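Local coordinates for magnesium and cobalt efflux protein CorC (Neisseria meningitidis serogroup B, PDB 3OI8) that probably takes part in magnesium and cobalt transport and here, as a fragment with an N-terminal helical region and paired CBS domains, binds adenosine, at residues A[10-15]-A[27-32]; A[93-98]-A[106-111]. All blocks are in the same frame, centred on the assembly; numbering follows the deposited sequence.

Interaction 1 (A[10-15]-A[27-32]); sequences NLLRQA and LRLEKV
Arg-13 reaches across from helix 5-17 and takes hold of the carboxylate of Glu-30 on helix 23-35 side-on, with one nitrogen for each oxygen. NE donates to OE2 of Glu-30 over 3.1 Å, and NH2 of Arg-13 donates to OE1 of Glu-30 over 2.9 Å; a weak third bond runs from NH2 to OE2. Both acceptors lie close to the guanidinium plane, but the carboxylate does not share it: the two planes are 59° apart, and the nitrogens approach both oxygens from above the carboxylate plane. The fit is therefore that of a twisted bidentate salt bridge. Glu-30 gets there with CG beside its backbone N (chi1 -63°) and an extended chain beyond it, which meets the Arg-13 side chain at about a right angle.

The two helices form a helical hairpin in the N-terminal region of NMB0537, joined by a short loop whose Phe-21 packs on both Leu-12 and Leu-29. These leucines face each other beside the salt bridge, at the nearest backbone approach, with CA atoms 8.1 Å apart. Their side chains cross nearly perpendicularly, and the meeting is by methyl groups, CD2 of Leu-12 lying 3.9 Å from CD1 of Leu-29. Leu-12 also packs on Leu-26 and Leu-33 of helix 23-35, while Leu-29 touches Val-32 of the second subunit.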
ATOM      1  N   ASN A  10      22.491  19.412  -4.836  1.00 37.34           N
ATOM      2  CA  ASN A  10      23.043  20.327  -5.846  1.00 43.69           C
ATOM      3  C   ASN A  10      23.238  19.618  -7.175  1.00 46.46           C
ATOM      4  O   ASN A  10      22.870  20.129  -8.240  1.00 45.76           O
ATOM      5  CB  ASN A  10      24.392  20.921  -5.395  1.00 38.22           C
ATOM      6  CG  ASN A  10      24.248  21.894  -4.254  1.00 51.47           C
ATOM      7  OD1 ASN A  10      23.134  22.272  -3.879  1.00 53.17           O
ATOM      8  ND2 ASN A  10      25.378  22.308  -3.683  1.00 55.88           N
ATOM      9  N   LEU A  11      23.846  18.443  -7.102  1.00 47.45           N
ATOM     10  CA  LEU A  11      24.093  17.612  -8.273  1.00 46.80           C
ATOM     11  C   LEU A  11      22.788  17.360  -9.042  1.00 45.05           C
ATOM     12  O   LEU A  11      22.721  17.527 -10.255  1.00 49.01           O
ATOM     13  CB  LEU A  11      24.672  16.280  -7.807  1.00 64.70           C
ATOM     14  CG  LEU A  11      24.997  15.224  -8.853  1.00 74.16           C
ATOM     15  CD1 LEU A  11      26.449  15.381  -9.247  1.00 74.06           C
ATOM     16  CD2 LEU A  11      24.729  13.826  -8.299  1.00 67.73           C
ATOM     17  N   LEU A  12      21.744  16.976  -8.318  1.00 40.50           N
ATOM     18  CA  LEU A  12      20.466  16.671  -8.949  1.00 43.06           C
ATOM     19  C   LEU A  12      19.724  17.917  -9.440  1.00 44.67           C
ATOM     20  O   LEU A  12      19.140  17.903 -10.528  1.00 42.39           O
ATOM     21  CB  LEU A  12      19.587  15.873  -8.000  1.00 29.45           C
ATOM     22  CG  LEU A  12      20.164  14.501  -7.632  1.00 38.27           C
ATOM     23  CD1 LEU A  12      19.402  13.909  -6.465  1.00 39.09           C
ATOM     24  CD2 LEU A  12      20.193  13.550  -8.825  1.00 33.75           C
ATOM     25  N   ARG A  13      19.728  18.974  -8.629  1.00 43.57           N
ATOM     26  CA  ARG A  13      19.110  20.232  -9.029  1.00 44.02           C
ATOM     27  C   ARG A  13      19.792  20.750 -10.284  1.00 49.65           C
ATOM     28  O   ARG A  13      19.152  21.363 -11.152  1.00 47.71           O
ATOM     29  CB  ARG A  13      19.187  21.264  -7.907  1.00 48.56           C
ATOM     30  CG  ARG A  13      17.897  21.368  -7.132  1.00 50.75           C
ATOM     31  CD  ARG A  13      18.114  21.821  -5.713  1.00 52.52           C
ATOM     32  NE  ARG A  13      17.048  21.305  -4.857  1.00 61.55           N
ATOM     33  CZ  ARG A  13      16.878  21.638  -3.582  1.00 65.19           C
ATOM     34  NH1 ARG A  13      17.703  22.503  -3.006  1.00 60.41           N
ATOM     35  NH2 ARG A  13      15.875  21.110  -2.887  1.00 62.00           N
ATOM     36  N   GLN A  14      21.089  20.475 -10.383  1.00 50.15           N
ATOM     37  CA  GLN A  14      21.864  20.846 -11.562  1.00 51.49           C
ATOM     38  C   GLN A  14      21.363  20.108 -12.801  1.00 47.09           C
ATOM     39  O   GLN A  14      21.128  20.720 -13.844  1.00 56.43           O
ATOM     40  CB  GLN A  14      23.349  20.547 -11.347  1.00 66.39           C
ATOM     41  CG  GLN A  14      24.245  21.037 -12.476  1.00 82.88           C
ATOM     42  CD  GLN A  14      25.350  20.054 -12.823  1.00 90.10           C
ATOM     43  OE1 GLN A  14      25.105  19.025 -13.459  1.00 94.68           O
ATOM     44  NE2 GLN A  14      26.577  20.369 -12.414  1.00 86.25           N
ATOM     45  N   ALA A  15      21.197  18.790 -12.692  1.00 44.76           N
ATOM     46  CA  ALA A  15      20.772  17.995 -13.846  1.00 44.15           C
ATOM     47  C   ALA A  15      19.400  18.457 -14.329  1.00 47.52           C
ATOM     48  O   ALA A  15      19.172  18.617 -15.535  1.00 47.26           O
ATOM     49  CB  ALA A  15      20.762  16.516 -13.507  1.00 44.40           C
ATOM     50  N   LEU A  27      11.529  16.060  -7.974  1.00 33.31           N
ATOM     51  CA  LEU A  27      10.840  16.036  -6.691  1.00 43.50           C
ATOM     52  C   LEU A  27      10.822  14.615  -6.167  1.00 40.58           C
ATOM     53  O   LEU A  27      10.898  14.390  -4.964  1.00 38.21           O
ATOM     54  CB  LEU A  27       9.418  16.587  -6.815  1.00 52.92           C
ATOM     55  CG  LEU A  27       9.317  18.110  -6.911  1.00 64.67           C
ATOM     56  CD1 LEU A  27       7.866  18.555  -7.009  1.00 66.66           C
ATOM     57  CD2 LEU A  27      10.002  18.754  -5.711  1.00 68.28           C
ATOM     58  N   ARG A  28      10.741  13.651  -7.075  1.00 31.51           N
ATOM     59  CA  ARG A  28      10.688  12.259  -6.654  1.00 34.78           C
ATOM     60  C   ARG A  28      12.045  11.843  -6.080  1.00 39.00           C
ATOM     61  O   ARG A  28      12.112  11.169  -5.051  1.00 39.38           O
ATOM     62  CB  ARG A  28      10.280  11.370  -7.824  1.00 42.02           C
ATOM     63  CG  ARG A  28       9.718  10.024  -7.423  1.00 50.15           C
ATOM     64  CD  ARG A  28       9.265   9.219  -8.646  1.00 49.48           C
ATOM     65  NE  ARG A  28       9.268   7.790  -8.346  1.00 48.73           N
ATOM     66  CZ  ARG A  28       9.036   6.826  -9.229  1.00 43.76           C
ATOM     67  NH1 ARG A  28       9.080   5.563  -8.832  1.00 35.21           N
ATOM     68  NH2 ARG A  28       8.767   7.115 -10.501  1.00 56.18           N
ATOM     69  N   LEU A  29      13.125  12.264  -6.739  1.00 38.07           N
ATOM     70  CA  LEU A  29      14.479  11.961  -6.270  1.00 29.12           C
ATOM     71  C   LEU A  29      14.774  12.591  -4.919  1.00 34.19           C
ATOM     72  O   LEU A  29      15.366  11.942  -4.053  1.00 31.83           O
ATOM     73  CB  LEU A  29      15.547  12.389  -7.297  1.00 26.04           C
ATOM     74  CG  LEU A  29      15.588  11.608  -8.612  1.00 33.94           C
ATOM     75  CD1 LEU A  29      16.614  12.218  -9.570  1.00 35.48           C
ATOM     76  CD2 LEU A  29      15.910  10.152  -8.374  1.00 33.91           C
ATOM     77  N   GLU A  30      14.387  13.856  -4.735  1.00 31.00           N
ATOM     78  CA  GLU A  30      14.608  14.527  -3.448  1.00 30.20           C
ATOM     79  C   GLU A  30      13.807  13.858  -2.333  1.00 32.47           C
ATOM     80  O   GLU A  30      14.253  13.781  -1.183  1.00 30.90           O
ATOM     81  CB  GLU A  30      14.216  16.004  -3.519  1.00 38.34           C
ATOM     82  CG  GLU A  30      15.029  16.828  -4.502  1.00 47.76           C
ATOM     83  CD  GLU A  30      14.726  18.311  -4.402  1.00 63.56           C
ATOM     84  OE1 GLU A  30      14.239  18.749  -3.337  1.00 72.26           O
ATOM     85  OE2 GLU A  30      14.978  19.040  -5.383  1.00 68.37           O
ATOM     86  N   LYS A  31      12.606  13.398  -2.669  1.00 25.96           N
ATOM     87  CA  LYS A  31      11.774  12.710  -1.681  1.00 37.21           C
ATOM     88  C   LYS A  31      12.462  11.422  -1.215  1.00 28.98           C
ATOM     89  O   LYS A  31      12.498  11.123  -0.026  1.00 28.27           O
ATOM     90  CB  LYS A  31      10.385  12.411  -2.253  1.00 41.06           C
ATOM     91  CG  LYS A  31       9.362  12.022  -1.201  1.00 56.26           C
ATOM     92  CD  LYS A  31       7.999  11.714  -1.817  1.00 69.00           C
ATOM     93  CE  LYS A  31       6.959  11.383  -0.746  1.00 74.60           C
ATOM     94  NZ  LYS A  31       7.393  10.266   0.148  1.00 75.57           N
ATOM     95  N   VAL A  32      13.032  10.676  -2.161  1.00 33.37           N
ATOM     96  CA  VAL A  32      13.760   9.454  -1.830  1.00 32.01           C
ATOM     97  C   VAL A  32      14.938   9.765  -0.925  1.00 28.48           C
ATOM     98  O   VAL A  32      15.209   9.054   0.040  1.00 26.11           O
ATOM     99  CB  VAL A  32      14.277   8.745  -3.087  1.00 34.85           C
ATOM    100  CG1 VAL A  32      15.368   7.744  -2.710  1.00 29.12           C
ATOM    101  CG2 VAL A  32      13.123   8.059  -3.808  1.00 36.43           C
TER

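Interaction 2 (A[93-98]-A[106-111]); sequences LLKYMF and KSILRP
Ile-108 presents both of its methyl groups to three side chains of segment 93-98, and most of the contact is apolar. CD1 meets the tip of Leu-93, 4.0 Å from its CD2, with the two side chains crossing at about a right angle. Although the CB of Leu-93 points away from segment 106-111, its isobutyl group extends far enough to bring CD2 back to the isoleucine. The other methyl, CG2 of Ile-108, lies 4.0 Å from CE2 of Tyr-96, approaching the ring obliquely. Chi1 of 60° seats CG1 of Ile-108 between the backbone N and the carbonyl carbon and leaves CG2 beside the backbone N; with chi2 extended (178°), CD1 reaches Leu-93 while CG2 turns to Tyr-96 and Lys-95. Phe-103 belongs to the same cluster, edge-to-face with the ring of Tyr-96 and touching Leu-93 and Ile-108, as does Leu-88 of strand 84-89, on Leu-93 and Ile-108.

The extended chain of Lys-95 runs alongside Ile-108, antiparallel to its side chain, with CD and NZ of Lys-95 each 3.8 Å from CG2 of Ile-108.

No hydrogen bond links the segments. The hydroxyl OH of Tyr-96 rests 3.5 Å from CB of Ser-107, a van der Waals contact. NZ of Lys-95 and NH2 of Arg-110 are 5.5 Å apart, near but not touching; Asp-92, salt-bridged to NE of Arg-110 and in a long, weak ion pair with Lys-95, probably offsets some of the repulsion.

The side chain of Leu-93 is about 12 Å from a bound adenosine. The contact joins residues of the first CBS motif to residues of the second, across the connection between the two, within the tandem CBS pair (Bateman module).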
ATOM      1  N   LEU A  93     -12.089 -11.577   8.315  1.00 21.86           N
ATOM      2  CA  LEU A  93     -13.351 -11.764   9.022  1.00 24.30           C
ATOM      3  C   LEU A  93     -14.467 -12.272   8.086  1.00 25.47           C
ATOM      4  O   LEU A  93     -15.436 -12.882   8.540  1.00 20.21           O
ATOM      5  CB  LEU A  93     -13.800 -10.463   9.692  1.00 28.78           C
ATOM      6  CG  LEU A  93     -13.060 -10.009  10.960  1.00 29.91           C
ATOM      7  CD1 LEU A  93     -13.541  -8.619  11.341  1.00 19.69           C
ATOM      8  CD2 LEU A  93     -13.309 -10.991  12.100  1.00 28.59           C
ATOM      9  N   LEU A  94     -14.324 -12.031   6.791  1.00 27.43           N
ATOM     10  CA  LEU A  94     -15.373 -12.397   5.844  1.00 23.24           C
ATOM     11  C   LEU A  94     -15.504 -13.914   5.746  1.00 26.26           C
ATOM     12  O   LEU A  94     -16.494 -14.432   5.233  1.00 27.28           O
ATOM     13  CB  LEU A  94     -15.081 -11.817   4.466  1.00 26.26           C
ATOM     14  CG  LEU A  94     -15.127 -10.297   4.329  1.00 24.83           C
ATOM     15  CD1 LEU A  94     -14.660  -9.909   2.938  1.00 31.41           C
ATOM     16  CD2 LEU A  94     -16.528  -9.769   4.600  1.00 27.03           C
ATOM     17  N   LYS A  95     -14.487 -14.626   6.216  1.00 21.45           N
ATOM     18  CA  LYS A  95     -14.552 -16.084   6.256  1.00 27.05           C
ATOM     19  C   LYS A  95     -15.728 -16.548   7.116  1.00 22.56           C
ATOM     20  O   LYS A  95     -16.161 -17.698   7.029  1.00 27.80           O
ATOM     21  CB  LYS A  95     -13.238 -16.667   6.804  1.00 26.07           C
ATOM     22  CG  LYS A  95     -12.015 -16.370   5.933  1.00 46.89           C
ATOM     23  CD  LYS A  95     -10.734 -16.939   6.541  1.00 55.92           C
ATOM     24  CE  LYS A  95      -9.486 -16.418   5.828  1.00 62.42           C
ATOM     25  NZ  LYS A  95      -8.234 -16.598   6.640  1.00 61.89           N
ATOM     26  N   TYR A  96     -16.237 -15.656   7.961  1.00 24.75           N
ATOM     27  CA  TYR A  96     -17.297 -16.035   8.888  1.00 25.41           C
ATOM     28  C   TYR A  96     -18.609 -15.337   8.560  1.00 25.45           C
ATOM     29  O   TYR A  96     -19.495 -15.250   9.398  1.00 26.13           O
ATOM     30  CB  TYR A  96     -16.882 -15.743  10.333  1.00 19.84           C
ATOM     31  CG  TYR A  96     -15.793 -16.650  10.825  1.00 18.65           C
ATOM     32  CD1 TYR A  96     -16.041 -18.000  11.051  1.00 19.35           C
ATOM     33  CD2 TYR A  96     -14.510 -16.162  11.067  1.00 23.71           C
ATOM     34  CE1 TYR A  96     -15.037 -18.840  11.501  1.00 18.25           C
ATOM     35  CE2 TYR A  96     -13.500 -16.992  11.509  1.00 22.02           C
ATOM     36  CZ  TYR A  96     -13.771 -18.328  11.732  1.00 31.14           C
ATOM     37  OH  TYR A  96     -12.771 -19.158  12.190  1.00 32.10           O
HETATM   38  N   MSE A  97     -18.720 -14.838   7.335  1.00 29.21           N
HETATM   39  CA  MSE A  97     -19.909 -14.117   6.904  1.00 30.96           C
HETATM   40  C   MSE A  97     -21.176 -14.946   7.105  1.00 33.98           C
HETATM   41  O   MSE A  97     -22.198 -14.436   7.567  1.00 43.00           O
HETATM   42  CB  MSE A  97     -19.762 -13.737   5.432  1.00 39.90           C
HETATM   43  CG  MSE A  97     -21.040 -13.275   4.747  1.00 44.88           C
HETATM   44 SE   MSE A  97     -21.298 -11.351   4.763  0.54 52.94          SE
HETATM   45  CE  MSE A  97     -19.435 -10.788   5.044  1.00 23.72           C
ATOM     46  N   PHE A  98     -21.113 -16.228   6.776  1.00 27.90           N
ATOM     47  CA  PHE A  98     -22.314 -17.062   6.831  1.00 26.43           C
ATOM     48  C   PHE A  98     -22.386 -18.036   7.996  1.00 33.90           C
ATOM     49  O   PHE A  98     -23.412 -18.695   8.193  1.00 31.75           O
ATOM     50  CB  PHE A  98     -22.509 -17.768   5.491  1.00 26.87           C
ATOM     51  CG  PHE A  98     -22.357 -16.839   4.326  1.00 28.81           C
ATOM     52  CD1 PHE A  98     -23.383 -15.976   3.979  1.00 37.42           C
ATOM     53  CD2 PHE A  98     -21.169 -16.787   3.615  1.00 29.75           C
ATOM     54  CE1 PHE A  98     -23.241 -15.095   2.919  1.00 38.95           C
ATOM     55  CE2 PHE A  98     -21.019 -15.904   2.560  1.00 28.11           C
ATOM     56  CZ  PHE A  98     -22.057 -15.056   2.215  1.00 34.26           C
ATOM     57  N   LYS A 106      -8.329 -17.196  16.769  1.00 18.03           N
ATOM     58  CA  LYS A 106      -7.029 -17.851  16.550  1.00 25.09           C
ATOM     59  C   LYS A 106      -6.940 -18.567  15.196  1.00 26.63           C
ATOM     60  O   LYS A 106      -5.839 -18.796  14.679  1.00 21.52           O
ATOM     61  CB  LYS A 106      -6.719 -18.858  17.656  1.00 33.76           C
ATOM     62  CG  LYS A 106      -6.682 -18.273  19.058  1.00 52.69           C
ATOM     63  CD  LYS A 106      -5.331 -17.672  19.407  1.00 58.48           C
ATOM     64  CE  LYS A 106      -5.331 -17.161  20.852  1.00 61.32           C
ATOM     65  NZ  LYS A 106      -5.853 -18.195  21.801  1.00 58.95           N
ATOM     66  N   SER A 107      -8.086 -18.932  14.626  1.00 17.07           N
ATOM     67  CA  SER A 107      -8.089 -19.550  13.287  1.00 21.62           C
ATOM     68  C   SER A 107      -7.664 -18.602  12.160  1.00 26.29           C
ATOM     69  O   SER A 107      -7.266 -19.058  11.083  1.00 22.78           O
ATOM     70  CB  SER A 107      -9.470 -20.138  12.945  1.00 16.92           C
ATOM     71  OG  SER A 107      -9.768 -21.219  13.824  1.00 31.10           O
ATOM     72  N   ILE A 108      -7.780 -17.293  12.382  1.00 19.19           N
ATOM     73  CA  ILE A 108      -7.480 -16.327  11.311  1.00 22.92           C
ATOM     74  C   ILE A 108      -6.389 -15.330  11.693  1.00 23.88           C
ATOM     75  O   ILE A 108      -5.993 -14.498  10.888  1.00 23.19           O
ATOM     76  CB  ILE A 108      -8.748 -15.531  10.824  1.00 26.74           C
ATOM     77  CG1 ILE A 108      -9.377 -14.737  11.972  1.00 21.02           C
ATOM     78  CG2 ILE A 108      -9.790 -16.451  10.138  1.00 17.85           C
ATOM     79  CD1 ILE A 108     -10.581 -13.907  11.545  1.00 20.52           C
ATOM     80  N   LEU A 109      -5.918 -15.406  12.930  1.00 22.51           N
ATOM     81  CA  LEU A 109      -4.890 -14.495  13.405  1.00 22.67           C
ATOM     82  C   LEU A 109      -3.564 -14.782  12.716  1.00 30.86           C
ATOM     83  O   LEU A 109      -3.130 -15.934  12.631  1.00 25.87           O
ATOM     84  CB  LEU A 109      -4.707 -14.674  14.913  1.00 26.24           C
ATOM     85  CG  LEU A 109      -3.865 -13.641  15.643  1.00 28.97           C
ATOM     86  CD1 LEU A 109      -4.597 -12.311  15.617  1.00 29.85           C
ATOM     87  CD2 LEU A 109      -3.621 -14.106  17.068  1.00 31.38           C
ATOM     88  N   ARG A 110      -2.908 -13.737  12.235  1.00 22.37           N
ATOM     89  CA  ARG A 110      -1.582 -13.905  11.659  1.00 21.64           C
ATOM     90  C   ARG A 110      -0.535 -13.472  12.670  1.00 26.93           C
ATOM     91  O   ARG A 110      -0.816 -12.632  13.521  1.00 21.58           O
ATOM     92  CB  ARG A 110      -1.462 -13.081  10.389  1.00 23.13           C
ATOM     93  CG  ARG A 110      -2.484 -13.476   9.311  1.00 26.02           C
ATOM     94  CD  ARG A 110      -2.582 -12.406   8.253  1.00 33.38           C
ATOM     95  NE  ARG A 110      -3.688 -12.621   7.322  1.00 41.17           N
ATOM     96  CZ  ARG A 110      -3.567 -12.541   5.999  1.00 53.00           C
ATOM     97  NH1 ARG A 110      -2.386 -12.269   5.459  1.00 53.81           N
ATOM     98  NH2 ARG A 110      -4.621 -12.733   5.217  1.00 54.31           N
ATOM     99  N   PRO A 111       0.680 -14.042  12.576  1.00 37.92           N
ATOM    100  CA  PRO A 111       1.792 -13.655  13.457  1.00 33.14           C
ATOM    101  C   PRO A 111       2.212 -12.203  13.221  1.00 24.22           C
ATOM    102  O   PRO A 111       2.139 -11.712  12.101  1.00 23.48           O
ATOM    103  CB  PRO A 111       2.923 -14.603  13.045  1.00 41.61           C
ATOM    104  CG  PRO A 111       2.529 -15.134  11.698  1.00 43.23           C
ATOM    105  CD  PRO A 111       1.041 -15.149  11.672  1.00 40.65           C
TER

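Overall arrangement
Interactions 1 and 2 occupy opposite sides of the chain's centre, their own centres 45 Å apart and their nearest atoms about 25 Å apart. They share no secondary-structure element: 10-15 with 27-32 pairs two helices of the N-terminal region, whereas 93-98 with 106-111 joins a 3-10 turn and Tyr-96 to the short helix 105-108 within the CBS pair. Interaction 1 is partly buried and combines a charged pair on its exposed side with one leucine contact. Interaction 2 is a more buried, essentially apolar contact, centred on a single isoleucine, with polar residues at its margin. Both adjoin the second subunit, with leucines among the residues that touch it.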